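Local coordinates for ruler protein (Pseudomonas aeruginosa, PDB 5CUK) that probably senses needle length during assembly of the type III secretion system, this chain being its C-terminal domain of the FliK-like hook-length control family, at residues A28-L38 with V48-H56; L70-L81 with P92-Q100. All coordinates share one frame; numbering follows the deposited sequence.

Contact 1. Residues A28-L38 with V48-H56; sequences ASAAESHAARL and VEVQVLHGH
Arg37 lies across Glu49 and Gln51 on one face of an antiparallel beta hairpin, whose pieces 35-38 and 48-54 approach to 4.8 Å between axes, at 173°. Its CB touches Val50 O and Gln51 OE1; CG lies nearer Glu49 OE2 and CD nearer Gln51 OE1. At the tip the guanidinium divides its partners. Arg37 NE makes a salt bridge to Glu49 OE2 at 3.0 Å, but that oxygen is well out of the guanidinium plane, so charge rather than a directed N-H holds it, while Glu49 CG covers one face. Arg37 NH1 instead donates to Gln51 OE1 at 2.7 Å, the acceptor 6° out of the guanidinium plane. A bend at chi3 (-91°) turns the tip toward the neighbouring strand.

Ala36-Val52 and Leu38-Val50 are hydrogen-bonded pairs of the backbone, Ala35-Leu53 and Arg37-Gln51 non-hydrogen-bonded ones. Just before strand 35-42, His34 O accepts from His54 N at 2.8 Å. Ala36, Leu38, Val50 and Val52 occupy the other face, under helix 11-29, whose last turn brings Ala28 CB to 3.7 Å from Val52 CG2. On the Arg37 face, Leu53 CD1 meets Ala35 CB. Val52 O takes two donors from opposite faces of its carbonyl plane: Ala36 N at 3.3 Å, and Gln51 NE2, also at 3.3 Å.

Contact 2. Residues L70-L81 with P92-Q100; sequences LALLQQARGELL and PVQLTFNQQ
The guanidinium of Arg77 has the CE2 edge of the Phe97 ring over one face, with Leu95 O and Thr96 CA at its edge, near its plane. The two flat groups stand 80° apart, so the ring meets the guanidinium by its own edge: Arg77 NE lies in the ring plane, 3.7 Å from Phe97 CE2. Leu80 CD2 also lies at the ring edge, whereas Leu70 CD1, Leu73 CB and Gln74 OE1 approach obliquely; the closest is Leu73 CB, 3.6 Å from Phe97 CE1. With chi1 of -57°, Phe97 CG is anti to the carbonyl carbon, and the ring lies between Leu70 and Leu73 of helix 67-75 and Arg77 and Leu80 of helix 77-87.

Arg77 NH1 donates to Leu95 O at 3.2 Å, from 43° above the carbonyl plane, and NH2 adds a weak bond to the same oxygen. Toward the start of the strand, Leu95 CD2 packs on Leu80 CB at 4.1 Å and Leu81 CD1 on Val93 CG1 at 3.8 Å. Strand 93-99 pairs in parallel with strand 59-65, the helices between them covering the sheet: a beta-alpha-beta crossover, its helical connection broken at Ala76, within the FliK-like domain.

How the contacts relate
Contacts 1 and 2 involve opposite edges of one four-stranded mixed sheet, ordered 35-42, 46-54, 59-65, 93-99, and their centres are about 17 Å apart, with the middle of the chain between them. Both segments of contact 1 precede those of contact 2, so the hairpin comes before the crossover. Strand 59-65 joins them, bonding to Glu49, Gln51 and Leu53 on one side and to Gln94 and Thr96 on the other. Helix 11-29 touches Val50 and Val52 in contact 1, Leu80 in contact 2. They meet directly where Glu49 CB lies 4.0 Å from Gln100 OE1. Separate glycerols, probably from crystallisation, lie near the side chains of His54 and Arg77; Phe97 N also hydrogen-bonds glycerol.

Contact 1. Residues A28-L38 with V48-H56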
loop_
_atom_site.group_PDB
_atom_site.type_symbol
_atom_site.label_atom_id
_atom_site.label_comp_id
_atom_site.label_asym_id
_atom_site.label_seq_id
_atom_site.Cartn_x
_atom_site.Cartn_y
_atom_site.Cartn_z
ATOM N N ALA A 28 6.058 4.675 -10.463
ATOM C CA ALA A 28 5.647 3.633 -11.391
ATOM C C ALA A 28 5.009 4.192 -12.669
ATOM O O ALA A 28 5.020 3.546 -13.730
ATOM C CB ALA A 28 4.695 2.677 -10.706
ATOM N N SER A 29 4.447 5.389 -12.545
ATOM C CA SER A 29 3.864 6.091 -13.671
ATOM C C SER A 29 4.978 6.349 -14.660
ATOM O O SER A 29 4.893 5.976 -15.836
ATOM C CB SER A 29 3.196 7.407 -13.230
ATOM O OG SER A 29 4.092 8.487 -13.385
ATOM N N ALA A 30 6.049 6.967 -14.175
ATOM C CA ALA A 30 7.130 7.345 -15.080
ATOM C C ALA A 30 8.274 6.336 -15.061
ATOM O O ALA A 30 9.413 6.711 -14.874
ATOM C CB ALA A 30 7.633 8.722 -14.730
ATOM N N ALA A 31 7.973 5.056 -15.256
ATOM C CA ALA A 31 9.016 4.022 -15.255
ATOM C C ALA A 31 8.669 2.823 -16.162
ATOM O O ALA A 31 7.483 2.491 -16.280
ATOM C CB ALA A 31 9.254 3.556 -13.854
ATOM N N GLU A 32 9.677 2.166 -16.765
ATOM C CA GLU A 32 9.421 1.179 -17.831
ATOM C C GLU A 32 8.670 -0.019 -17.304
ATOM O O GLU A 32 7.843 -0.604 -17.995
ATOM C CB GLU A 32 10.707 0.636 -18.493
ATOM C CG GLU A 32 10.353 -0.384 -19.636
ATOM C CD GLU A 32 11.200 -1.648 -19.686
ATOM O OE1 GLU A 32 12.204 -1.727 -18.938
ATOM O OE2 GLU A 32 10.846 -2.583 -20.471
ATOM N N SER A 33 8.973 -0.401 -16.071
ATOM C CA SER A 33 8.388 -1.614 -15.525
ATOM C C SER A 33 6.924 -1.376 -15.149
ATOM O O SER A 33 6.193 -2.337 -14.897
ATOM C CB SER A 33 9.192 -2.096 -14.318
ATOM O OG SER A 33 9.237 -1.069 -13.343
ATOM N N HIS A 34 6.500 -0.104 -15.136
ATOM C CA HIS A 34 5.162 0.267 -14.673
ATOM C C HIS A 34 4.998 -0.176 -13.207
ATOM O O HIS A 34 3.893 -0.440 -12.741
ATOM C CB HIS A 34 4.058 -0.379 -15.523
ATOM C CG HIS A 34 4.245 -0.208 -16.996
ATOM N ND1 HIS A 34 4.128 1.018 -17.626
ATOM C CD2 HIS A 34 4.553 -1.100 -17.968
ATOM C CE1 HIS A 34 4.356 0.870 -18.916
ATOM N NE2 HIS A 34 4.613 -0.407 -19.153
ATOM N N ALA A 35 6.107 -0.272 -12.493
ATOM C CA ALA A 35 6.053 -0.812 -11.160
ATOM C C ALA A 35 7.078 -0.092 -10.309
ATOM O O ALA A 35 8.105 0.396 -10.834
ATOM C CB ALA A 35 6.290 -2.310 -11.192
ATOM N N ALA A 36 6.768 0.036 -9.017
ATOM C CA ALA A 36 7.681 0.641 -8.068
ATOM C C ALA A 36 7.529 -0.049 -6.701
ATOM O O ALA A 36 6.481 -0.619 -6.385
ATOM C CB ALA A 36 7.424 2.113 -7.962
ATOM N N ARG A 37 8.582 0.012 -5.905
ATOM C CA ARG A 37 8.578 -0.636 -4.622
ATOM C C ARG A 37 9.548 0.075 -3.713
ATOM O O ARG A 37 10.478 0.722 -4.183
ATOM C CB ARG A 37 8.932 -2.118 -4.749
ATOM C CG ARG A 37 10.404 -2.395 -4.872
ATOM C CD ARG A 37 10.679 -3.878 -5.115
ATOM N NE ARG A 37 10.876 -4.649 -3.878
ATOM C CZ ARG A 37 9.958 -5.446 -3.321
ATOM N NH1 ARG A 37 8.756 -5.582 -3.885
ATOM N NH2 ARG A 37 10.242 -6.120 -2.207
ATOM N N LEU A 38 9.301 -0.026 -2.407
ATOM C CA LEU A 38 10.133 0.612 -1.401
ATOM C C LEU A 38 9.921 -0.095 -0.066
ATOM O O LEU A 38 8.823 -0.590 0.212
ATOM C CB LEU A 38 9.785 2.099 -1.284
ATOM C CG LEU A 38 10.774 3.037 -0.587
ATOM C CD1 LEU A 38 11.894 3.430 -1.529
ATOM C CD2 LEU A 38 10.075 4.277 -0.024
ATOM N N VAL A 48 7.875 -2.662 6.433
ATOM C CA VAL A 48 6.836 -3.050 5.524
ATOM C C VAL A 48 7.366 -2.804 4.066
ATOM O O VAL A 48 8.083 -1.833 3.816
ATOM C CB VAL A 48 5.588 -2.228 5.878
ATOM C CG1 VAL A 48 4.980 -1.557 4.707
ATOM C CG2 VAL A 48 4.599 -3.047 6.629
ATOM N N GLU A 49 7.068 -3.698 3.128
ATOM C CA GLU A 49 7.391 -3.464 1.727
ATOM C C GLU A 49 6.151 -3.032 0.976
ATOM O O GLU A 49 5.119 -3.691 1.074
ATOM C CB GLU A 49 7.976 -4.724 1.082
ATOM C CG GLU A 49 8.580 -4.473 -0.294
ATOM C CD GLU A 49 9.920 -3.703 -0.228
ATOM O OE1 GLU A 49 10.534 -3.618 0.872
ATOM O OE2 GLU A 49 10.336 -3.182 -1.281
ATOM N N VAL A 50 6.240 -1.934 0.224
ATOM C CA VAL A 50 5.145 -1.510 -0.632
ATOM C C VAL A 50 5.479 -1.799 -2.090
ATOM O O VAL A 50 6.500 -1.398 -2.561
ATOM C CB VAL A 50 4.857 -0.020 -0.480
ATOM C CG1 VAL A 50 3.716 0.389 -1.389
ATOM C CG2 VAL A 50 4.515 0.291 0.952
ATOM N N GLN A 51 4.620 -2.515 -2.796
ATOM C CA GLN A 51 4.803 -2.741 -4.231
ATOM C C GLN A 51 3.557 -2.284 -4.962
ATOM O O GLN A 51 2.443 -2.572 -4.513
ATOM C CB GLN A 51 5.090 -4.229 -4.529
ATOM C CG GLN A 51 5.160 -4.582 -6.033
ATOM C CD GLN A 51 6.540 -4.299 -6.619
ATOM O OE1 GLN A 51 7.541 -4.844 -6.162
ATOM N NE2 GLN A 51 6.596 -3.421 -7.608
ATOM N N VAL A 52 3.720 -1.544 -6.058
ATOM C CA VAL A 52 2.571 -1.199 -6.853
ATOM C C VAL A 52 2.873 -1.631 -8.290
ATOM O O VAL A 52 4.031 -1.737 -8.693
ATOM C CB VAL A 52 2.197 0.312 -6.821
ATOM C CG1 VAL A 52 2.449 0.931 -5.461
ATOM C CG2 VAL A 52 2.917 1.080 -7.884
ATOM N N LEU A 53 1.822 -1.957 -9.021
ATOM C CA LEU A 53 1.941 -2.354 -10.411
ATOM C C LEU A 53 0.804 -1.696 -11.119
ATOM O O LEU A 53 -0.373 -1.916 -10.845
ATOM C CB LEU A 53 1.891 -3.858 -10.627
ATOM C CG LEU A 53 1.991 -4.263 -12.097
ATOM C CD1 LEU A 53 3.369 -3.859 -12.611
ATOM C CD2 LEU A 53 1.746 -5.738 -12.271
ATOM N N HIS A 54 1.203 -0.854 -12.041
ATOM C CA HIS A 54 0.317 -0.036 -12.794
ATOM C C HIS A 54 -0.046 -0.723 -14.103
ATOM O O HIS A 54 0.759 -0.758 -15.013
ATOM C CB HIS A 54 1.017 1.287 -13.008
ATOM C CG HIS A 54 0.298 2.207 -13.926
ATOM N ND1 HIS A 54 0.952 3.073 -14.769
ATOM C CD2 HIS A 54 -1.027 2.385 -14.131
ATOM C CE1 HIS A 54 0.053 3.778 -15.445
ATOM N NE2 HIS A 54 -1.150 3.378 -15.075
ATOM N N GLY A 55 -1.255 -1.269 -14.173
ATOM C CA GLY A 55 -1.741 -2.015 -15.335
ATOM C C GLY A 55 -2.888 -1.220 -15.989
ATOM O O GLY A 55 -3.200 -0.105 -15.516
ATOM N N HIS A 56 -3.495 -1.704 -17.069
ATOM C CA HIS A 56 -4.382 -0.795 -17.760
ATOM C C HIS A 56 -5.783 -0.681 -17.158
ATOM O O HIS A 56 -6.283 0.439 -16.938
ATOM C CB HIS A 56 -4.466 -1.147 -19.242
ATOM C CG HIS A 56 -3.142 -1.097 -19.936
ATOM N ND1 HIS A 56 -2.790 -0.080 -20.822
ATOM C CD2 HIS A 56 -2.067 -1.919 -19.885
ATOM C CE1 HIS A 56 -1.573 -0.286 -21.265
ATOM N NE2 HIS A 56 -1.105 -1.404 -20.716
#

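Contact 2. Residues L70-L81 with P92-Q100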
loop_
_atom_site.group_PDB
_atom_site.type_symbol
_atom_site.label_atom_id
_atom_site.label_comp_id
_atom_site.label_asym_id
_atom_site.label_seq_id
_atom_site.Cartn_x
_atom_site.Cartn_y
_atom_site.Cartn_z
ATOM N N LEU A 70 0.708 -7.958 9.634
ATOM C CA LEU A 70 -0.271 -8.398 8.632
ATOM C C LEU A 70 -1.664 -8.453 9.227
ATOM O O LEU A 70 -2.604 -7.913 8.647
ATOM C CB LEU A 70 0.092 -9.760 8.043
ATOM C CG LEU A 70 -0.036 -9.775 6.515
ATOM C CD1 LEU A 70 0.357 -8.416 5.967
ATOM C CD2 LEU A 70 0.780 -10.898 5.857
ATOM N N ALA A 71 -1.785 -9.078 10.404
ATOM C CA ALA A 71 -3.084 -9.259 11.009
ATOM C C ALA A 71 -3.749 -7.906 11.213
ATOM O O ALA A 71 -4.947 -7.763 11.014
ATOM C CB ALA A 71 -2.968 -9.999 12.335
ATOM N N LEU A 72 -2.967 -6.908 11.596
ATOM C CA LEU A 72 -3.506 -5.586 11.773
ATOM C C LEU A 72 -3.951 -5.007 10.435
ATOM O O LEU A 72 -4.976 -4.320 10.362
ATOM C CB LEU A 72 -2.471 -4.683 12.418
ATOM C CG LEU A 72 -2.139 -5.002 13.879
ATOM C CD1 LEU A 72 -1.056 -4.071 14.362
ATOM C CD2 LEU A 72 -3.380 -4.859 14.716
ATOM N N LEU A 73 -3.198 -5.287 9.372
ATOM C CA LEU A 73 -3.583 -4.753 8.062
ATOM C C LEU A 73 -4.894 -5.381 7.580
ATOM O O LEU A 73 -5.790 -4.678 7.123
ATOM C CB LEU A 73 -2.460 -4.979 7.033
ATOM C CG LEU A 73 -1.139 -4.275 7.387
ATOM C CD1 LEU A 73 -0.019 -4.713 6.432
ATOM C CD2 LEU A 73 -1.325 -2.773 7.350
ATOM N N GLN A 74 -5.011 -6.703 7.724
ATOM C CA GLN A 74 -6.207 -7.420 7.286
ATOM C C GLN A 74 -7.419 -7.010 8.088
ATOM O O GLN A 74 -8.508 -6.885 7.533
ATOM C CB GLN A 74 -6.010 -8.930 7.382
ATOM C CG GLN A 74 -4.580 -9.350 7.092
ATOM C CD GLN A 74 -4.474 -10.634 6.296
ATOM O OE1 GLN A 74 -4.822 -10.662 5.117
ATOM N NE2 GLN A 74 -3.975 -11.700 6.931
ATOM N N GLN A 75 -7.230 -6.779 9.392
ATOM C CA GLN A 75 -8.337 -6.295 10.218
ATOM C C GLN A 75 -8.770 -4.916 9.750
ATOM O O GLN A 75 -9.928 -4.534 9.909
ATOM C CB GLN A 75 -7.962 -6.251 11.705
ATOM C CG GLN A 75 -7.694 -7.606 12.272
ATOM C CD GLN A 75 -7.366 -7.548 13.747
ATOM O OE1 GLN A 75 -7.641 -6.552 14.434
ATOM N NE2 GLN A 75 -6.733 -8.608 14.241
ATOM N N ALA A 76 -7.828 -4.174 9.176
ATOM C CA ALA A 76 -8.106 -2.831 8.682
ATOM C C ALA A 76 -8.202 -2.762 7.141
ATOM O O ALA A 76 -8.173 -1.676 6.573
ATOM C CB ALA A 76 -7.048 -1.885 9.172
ATOM N N ARG A 77 -8.321 -3.907 6.481
ATOM C CA ARG A 77 -8.368 -3.957 5.004
ATOM C C ARG A 77 -9.417 -3.026 4.361
ATOM O O ARG A 77 -9.111 -2.295 3.412
ATOM C CB ARG A 77 -8.615 -5.391 4.552
ATOM C CG ARG A 77 -9.230 -5.502 3.162
ATOM C CD ARG A 77 -9.448 -6.950 2.775
ATOM N NE ARG A 77 -8.199 -7.586 2.374
ATOM C CZ ARG A 77 -7.663 -7.458 1.160
ATOM N NH1 ARG A 77 -8.261 -6.719 0.218
ATOM N NH2 ARG A 77 -6.522 -8.073 0.883
ATOM N N GLY A 78 -10.650 -3.046 4.869
ATOM C CA GLY A 78 -11.688 -2.153 4.374
ATOM C C GLY A 78 -11.346 -0.664 4.406
ATOM O O GLY A 78 -11.555 0.066 3.416
ATOM N N GLU A 79 -10.834 -0.193 5.542
ATOM C CA GLU A 79 -10.397 1.209 5.651
ATOM C C GLU A 79 -9.219 1.495 4.715
ATOM O O GLU A 79 -9.075 2.587 4.159
ATOM C CB GLU A 79 -9.994 1.560 7.099
ATOM C CG GLU A 79 -9.281 2.928 7.240
ATOM C CD GLU A 79 -8.510 3.125 8.574
ATOM O OE1 GLU A 79 -8.389 4.288 9.010
ATOM O OE2 GLU A 79 -8.015 2.143 9.186
ATOM N N LEU A 80 -8.341 0.519 4.581
ATOM C CA LEU A 80 -7.137 0.770 3.827
ATOM C C LEU A 80 -7.469 0.884 2.311
ATOM O O LEU A 80 -7.126 1.885 1.685
ATOM C CB LEU A 80 -6.101 -0.318 4.110
ATOM C CG LEU A 80 -4.750 0.128 3.565
ATOM C CD1 LEU A 80 -4.405 1.507 4.117
ATOM C CD2 LEU A 80 -3.673 -0.897 3.891
ATOM N N LEU A 81 -8.155 -0.118 1.753
ATOM C CA LEU A 81 -8.657 -0.075 0.379
ATOM C C LEU A 81 -9.279 1.273 0.045
ATOM O O LEU A 81 -8.996 1.908 -0.979
ATOM C CB LEU A 81 -9.694 -1.178 0.176
ATOM C CG LEU A 81 -10.359 -1.205 -1.209
ATOM C CD1 LEU A 81 -9.320 -1.238 -2.288
ATOM C CD2 LEU A 81 -11.298 -2.395 -1.383
ATOM N N PRO A 92 -9.613 1.570 -10.782
ATOM C CA PRO A 92 -9.885 0.687 -9.650
ATOM C C PRO A 92 -8.589 0.243 -8.985
ATOM O O PRO A 92 -7.614 -0.090 -9.671
ATOM C CB PRO A 92 -10.603 -0.500 -10.297
ATOM C CG PRO A 92 -11.287 0.085 -11.462
ATOM C CD PRO A 92 -10.320 1.123 -11.995
ATOM N N VAL A 93 -8.572 0.263 -7.652
ATOM C CA VAL A 93 -7.416 -0.191 -6.894
ATOM C C VAL A 93 -7.635 -1.647 -6.475
ATOM O O VAL A 93 -8.729 -2.021 -6.100
ATOM C CB VAL A 93 -7.162 0.705 -5.641
ATOM C CG1 VAL A 93 -6.498 -0.097 -4.518
ATOM C CG2 VAL A 93 -6.331 1.941 -6.027
ATOM N N GLN A 94 -6.602 -2.470 -6.558
ATOM C CA GLN A 94 -6.682 -3.822 -6.056
ATOM C C GLN A 94 -5.609 -3.981 -4.995
ATOM O O GLN A 94 -4.415 -3.846 -5.278
ATOM C CB GLN A 94 -6.526 -4.833 -7.175
ATOM C CG GLN A 94 -7.473 -4.534 -8.355
ATOM C CD GLN A 94 -7.552 -5.663 -9.393
ATOM O OE1 GLN A 94 -6.977 -6.745 -9.204
ATOM N NE2 GLN A 94 -8.289 -5.419 -10.479
ATOM N N LEU A 95 -6.062 -4.235 -3.768
ATOM C CA LEU A 95 -5.221 -4.298 -2.576
ATOM C C LEU A 95 -4.983 -5.723 -2.144
ATOM O O LEU A 95 -5.917 -6.482 -1.982
ATOM C CB LEU A 95 -5.870 -3.529 -1.421
ATOM C CG LEU A 95 -5.125 -3.629 -0.094
ATOM C CD1 LEU A 95 -3.772 -2.958 -0.207
ATOM C CD2 LEU A 95 -5.939 -3.033 1.062
ATOM N N THR A 96 -3.723 -6.091 -1.977
ATOM C CA THR A 96 -3.383 -7.413 -1.492
ATOM C C THR A 96 -2.279 -7.360 -0.407
ATOM O O THR A 96 -1.530 -6.371 -0.315
ATOM C CB THR A 96 -2.914 -8.310 -2.636
ATOM O OG1 THR A 96 -1.799 -7.688 -3.269
ATOM C CG2 THR A 96 -4.017 -8.493 -3.678
ATOM N N PHE A 97 -2.187 -8.428 0.391
ATOM C CA PHE A 97 -1.188 -8.549 1.457
ATOM C C PHE A 97 -0.295 -9.779 1.293
ATOM O O PHE A 97 -0.720 -10.817 0.799
ATOM C CB PHE A 97 -1.879 -8.574 2.815
ATOM C CG PHE A 97 -2.718 -7.380 3.059
ATOM C CD1 PHE A 97 -2.133 -6.145 3.263
ATOM C CD2 PHE A 97 -4.099 -7.470 3.044
ATOM C CE1 PHE A 97 -2.908 -5.011 3.452
ATOM C CE2 PHE A 97 -4.877 -6.342 3.236
ATOM C CZ PHE A 97 -4.278 -5.112 3.441
ATOM N N ASN A 98 0.957 -9.639 1.700
ATOM C CA ASN A 98 1.987 -10.648 1.480
ATOM C C ASN A 98 2.800 -10.779 2.764
ATOM O O ASN A 98 2.828 -9.843 3.569
ATOM C CB ASN A 98 2.884 -10.225 0.312
ATOM C CG ASN A 98 3.655 -11.380 -0.323
ATOM O OD1 ASN A 98 3.118 -12.472 -0.523
ATOM N ND2 ASN A 98 4.929 -11.126 -0.661
ATOM N N GLN A 99 3.484 -11.906 2.958
ATOM C CA GLN A 99 4.365 -12.040 4.107
ATOM C C GLN A 99 5.799 -11.654 3.761
ATOM O O GLN A 99 6.266 -11.887 2.661
ATOM C CB GLN A 99 4.311 -13.454 4.681
ATOM C CG GLN A 99 4.364 -13.425 6.210
ATOM C CD GLN A 99 4.618 -14.794 6.835
ATOM O OE1 GLN A 99 3.829 -15.729 6.659
ATOM N NE2 GLN A 99 5.698 -14.905 7.606
ATOM N N GLN A 100 6.491 -11.051 4.724
ATOM C CA GLN A 100 7.771 -10.396 4.452
ATOM C C GLN A 100 8.760 -11.272 3.676
ATOM O O GLN A 100 9.042 -11.018 2.493
ATOM C CB GLN A 100 8.397 -9.931 5.775
ATOM C CG GLN A 100 9.524 -8.899 5.620
ATOM C CD GLN A 100 9.105 -7.649 4.830
ATOM O OE1 GLN A 100 9.072 -7.652 3.584
ATOM N NE2 GLN A 100 8.789 -6.571 5.556
#